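Local coordinates for protein chloramphenicol acetyltransferase (PDB 6PXA) that probably transfers an acetyl group from acetyl-CoA to chloramphenicol, as a hexapeptide-repeat acyltransferase, and here binds taurocholic acid, at residues E67-R72 against Q117-T122. Sequence-based numbering, arbitrary orientation.
Sequences EVDKLR and QRAGDT
With CG anti to its own carbonyl carbon (chi1 -66°), Asp69 presents its carboxylate to the backbone N-H groups of Ala119 and Gly120 and to the Arg118 side chain, and Asp121, in the same setting (chi1 -69°), presents its own to Lys70 and Arg72. The two acids thus reach across in reciprocal fashion. Asp69 OD2 takes a hydrogen bond from Ala119 N at 2.8 Å, on the syn side of the carboxylate. Its OD1 is met by Gly120 N in a bent, weak bond and by Arg118 NE at 3.3 Å, a weak but straight bond lying in the guanidinium plane. Glu67 C lies over one face of the Arg118 guanidinium, toward its rim, and Arg118 NH1 forms a long salt bridge to Glu67 OE1, a poorly ordered outer member of this network. Beyond Asp121 the two segments run as parallel neighbours: Leu71 pairs with Thr122, joining strands 71-73 and 122-124 in one parallel sheet of the left-handed beta-helix characteristic of hexapeptide-repeat acyltransferases. Thr122 N bonds to Lys70 O, and Arg72 N reaches Thr122 O at 2.8 Å. The side chains of Leu71 and Thr122 point to the same face of this sheet. Asp121 divides its oxygens: Lys70 N approaches OD1 from above the carboxylate plane at 2.9 Å. Arg72 grips Asp121 OD2 side-on in a salt bridge, with NE at 2.8 Å and NH1 beside it, both on the anti side. Guanidinium and carboxylate planes stand 87° apart. The neighbouring strand 25-27 packs against the Leu71 and Arg72 side chains through Ile25 and Glu26.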
ATOM      1  N   GLU B  67     -22.795 -15.496 -14.747  1.00 65.91           N
ATOM      2  CA  GLU B  67     -22.752 -14.889 -13.420  1.00 62.33           C
ATOM      3  C   GLU B  67     -21.314 -14.691 -12.959  1.00 50.29           C
ATOM      4  O   GLU B  67     -20.436 -15.510 -13.237  1.00 56.72           O
ATOM      5  CB  GLU B  67     -23.505 -15.750 -12.402  1.00 68.27           C
ATOM      6  CG  GLU B  67     -25.020 -15.865 -12.624  1.00 77.90           C
ATOM      7  CD  GLU B  67     -25.621 -17.076 -11.909  1.00 92.81           C
ATOM      8  OE1 GLU B  67     -24.842 -17.959 -11.488  1.00 97.81           O
ATOM      9  OE2 GLU B  67     -26.866 -17.150 -11.767  1.00 99.67           O
ATOM     10  N   VAL B  68     -21.087 -13.590 -12.253  1.00 42.16           N
ATOM     11  CA  VAL B  68     -19.781 -13.240 -11.688  1.00 43.98           C
ATOM     12  C   VAL B  68     -19.908 -13.099 -10.171  1.00 42.89           C
ATOM     13  O   VAL B  68     -21.011 -13.020  -9.622  1.00 40.35           O
ATOM     14  CB  VAL B  68     -19.211 -11.941 -12.292  1.00 38.37           C
ATOM     15  CG1 VAL B  68     -18.940 -12.109 -13.786  1.00 43.10           C
ATOM     16  CG2 VAL B  68     -20.146 -10.771 -12.027  1.00 39.88           C
ATOM     17  N   ASP B  69     -18.747 -13.054  -9.498  1.00 40.11           N
ATOM     18  CA  ASP B  69     -18.725 -12.801  -8.060  1.00 39.77           C
ATOM     19  C   ASP B  69     -19.285 -11.413  -7.752  1.00 43.04           C
ATOM     20  O   ASP B  69     -18.986 -10.427  -8.432  1.00 39.91           O
ATOM     21  CB  ASP B  69     -17.290 -12.938  -7.503  1.00 40.36           C
ATOM     22  CG  ASP B  69     -16.760 -14.371  -7.606  1.00 42.50           C
ATOM     23  OD1 ASP B  69     -17.560 -15.336  -7.478  1.00 40.08           O
ATOM     24  OD2 ASP B  69     -15.553 -14.552  -7.898  1.00 39.43           O
ATOM     25  N   LYS B  70     -20.132 -11.340  -6.736  1.00 40.50           N
ATOM     26  CA  LYS B  70     -20.787 -10.098  -6.369  1.00 35.26           C
ATOM     27  C   LYS B  70     -20.154  -9.541  -5.094  1.00 37.64           C
ATOM     28  O   LYS B  70     -19.552 -10.271  -4.299  1.00 38.35           O
ATOM     29  CB  LYS B  70     -22.294 -10.305  -6.189  1.00 40.48           C
ATOM     30  CG  LYS B  70     -23.054 -10.507  -7.522  1.00 41.67           C
ATOM     31  CD  LYS B  70     -24.508 -10.860  -7.329  1.00 53.19           C
ATOM     32  CE  LYS B  70     -25.027 -11.570  -8.603  1.00 64.00           C
ATOM     33  NZ  LYS B  70     -26.417 -12.103  -8.477  1.00 77.00           N
ATOM     34  N   LEU B  71     -20.296  -8.231  -4.910  1.00 34.16           N
ATOM     35  CA  LEU B  71     -19.818  -7.531  -3.720  1.00 35.10           C
ATOM     36  C   LEU B  71     -21.042  -7.079  -2.920  1.00 38.86           C
ATOM     37  O   LEU B  71     -21.834  -6.262  -3.392  1.00 43.13           O
ATOM     38  CB  LEU B  71     -18.933  -6.342  -4.102  1.00 39.89           C
ATOM     39  CG  LEU B  71     -18.660  -5.368  -2.948  1.00 37.30           C
ATOM     40  CD1 LEU B  71     -17.870  -6.054  -1.845  1.00 35.79           C
ATOM     41  CD2 LEU B  71     -17.972  -4.092  -3.420  1.00 40.26           C
ATOM     42  N   ARG B  72     -21.204  -7.611  -1.711  1.00 35.96           N
ATOM     43  CA  ARG B  72     -22.360  -7.290  -0.886  1.00 41.69           C
ATOM     44  C   ARG B  72     -21.877  -6.635   0.404  1.00 43.93           C
ATOM     45  O   ARG B  72     -21.048  -7.205   1.122  1.00 47.22           O
ATOM     46  CB  ARG B  72     -23.189  -8.544  -0.591  1.00 41.42           C
ATOM     47  CG  ARG B  72     -23.461  -9.418  -1.790  1.00 43.30           C
ATOM     48  CD  ARG B  72     -24.541 -10.457  -1.413  1.00 54.63           C
ATOM     49  NE  ARG B  72     -24.141 -11.837  -1.685  1.00 63.84           N
ATOM     50  CZ  ARG B  72     -24.445 -12.875  -0.897  1.00 67.91           C
ATOM     51  NH1 ARG B  72     -24.044 -14.099  -1.218  1.00 63.63           N
ATOM     52  NH2 ARG B  72     -25.129 -12.691   0.228  1.00 69.14           N
ATOM     53  N   GLN B 117     -11.695 -18.723 -12.587  1.00 41.12           N
ATOM     54  CA  GLN B 117     -12.445 -19.403 -11.545  1.00 43.28           C
ATOM     55  C   GLN B 117     -13.059 -18.370 -10.612  1.00 39.15           C
ATOM     56  O   GLN B 117     -12.368 -17.468 -10.139  1.00 36.60           O
ATOM     57  CB  GLN B 117     -11.554 -20.349 -10.745  1.00 46.35           C
ATOM     58  CG  GLN B 117     -11.243 -21.641 -11.485  1.00 52.49           C
ATOM     59  CD  GLN B 117     -10.457 -22.592 -10.620  1.00 55.91           C
ATOM     60  OE1 GLN B 117     -10.895 -23.702 -10.357  1.00 59.52           O
ATOM     61  NE2 GLN B 117      -9.298 -22.149 -10.148  1.00 55.07           N
ATOM     62  N   ARG B 118     -14.360 -18.492 -10.368  1.00 38.15           N
ATOM     63  CA  ARG B 118     -15.004 -17.653  -9.378  1.00 36.96           C
ATOM     64  C   ARG B 118     -14.462 -17.972  -7.990  1.00 39.98           C
ATOM     65  O   ARG B 118     -14.071 -19.106  -7.692  1.00 42.09           O
ATOM     66  CB  ARG B 118     -16.523 -17.852  -9.419  1.00 39.08           C
ATOM     67  CG  ARG B 118     -17.160 -17.218 -10.634  1.00 40.54           C
ATOM     68  CD  ARG B 118     -18.603 -17.542 -10.735  1.00 49.26           C
ATOM     69  NE  ARG B 118     -19.443 -16.957  -9.685  1.00 43.44           N
ATOM     70  CZ  ARG B 118     -20.751 -17.217  -9.629  1.00 45.92           C
ATOM     71  NH1 ARG B 118     -21.274 -18.015 -10.539  1.00 44.08           N
ATOM     72  NH2 ARG B 118     -21.531 -16.709  -8.692  1.00 49.89           N
ATOM     73  N   ALA B 119     -14.429 -16.948  -7.142  1.00 37.80           N
ATOM     74  CA  ALA B 119     -14.028 -17.117  -5.761  1.00 35.59           C
ATOM     75  C   ALA B 119     -15.209 -17.056  -4.815  1.00 34.86           C
ATOM     76  O   ALA B 119     -15.039 -17.291  -3.613  1.00 39.53           O
ATOM     77  CB  ALA B 119     -13.006 -16.041  -5.372  1.00 34.61           C
ATOM     78  N   GLY B 120     -16.398 -16.768  -5.331  1.00 36.66           N
ATOM     79  CA  GLY B 120     -17.553 -16.515  -4.504  1.00 41.31           C
ATOM     80  C   GLY B 120     -17.661 -15.045  -4.177  1.00 35.51           C
ATOM     81  O   GLY B 120     -16.726 -14.253  -4.368  1.00 35.74           O
ATOM     82  N   ASP B 121     -18.820 -14.675  -3.641  1.00 38.80           N
ATOM     83  CA  ASP B 121     -19.088 -13.277  -3.322  1.00 38.62           C
ATOM     84  C   ASP B 121     -18.165 -12.740  -2.223  1.00 39.49           C
ATOM     85  O   ASP B 121     -17.753 -13.461  -1.309  1.00 36.00           O
ATOM     86  CB  ASP B 121     -20.537 -13.103  -2.858  1.00 42.53           C
ATOM     87  CG  ASP B 121     -21.558 -13.310  -3.986  1.00 43.18           C
ATOM     88  OD1 ASP B 121     -21.171 -13.503  -5.174  1.00 34.50           O
ATOM     89  OD2 ASP B 121     -22.775 -13.241  -3.675  1.00 39.56           O
ATOM     90  N   THR B 122     -17.861 -11.453  -2.316  0.86 34.14           N
ATOM     91  CA  THR B 122     -17.248 -10.711  -1.213  0.86 32.95           C
ATOM     92  C   THR B 122     -18.379 -10.113  -0.385  0.86 35.54           C
ATOM     93  O   THR B 122     -19.203  -9.355  -0.907  0.86 34.57           O
ATOM     94  CB  THR B 122     -16.304  -9.629  -1.721  0.86 34.79           C
ATOM     95  OG1 THR B 122     -15.226 -10.259  -2.421  0.86 33.48           O
ATOM     96  CG2 THR B 122     -15.713  -8.846  -0.560  0.86 28.17           C
TER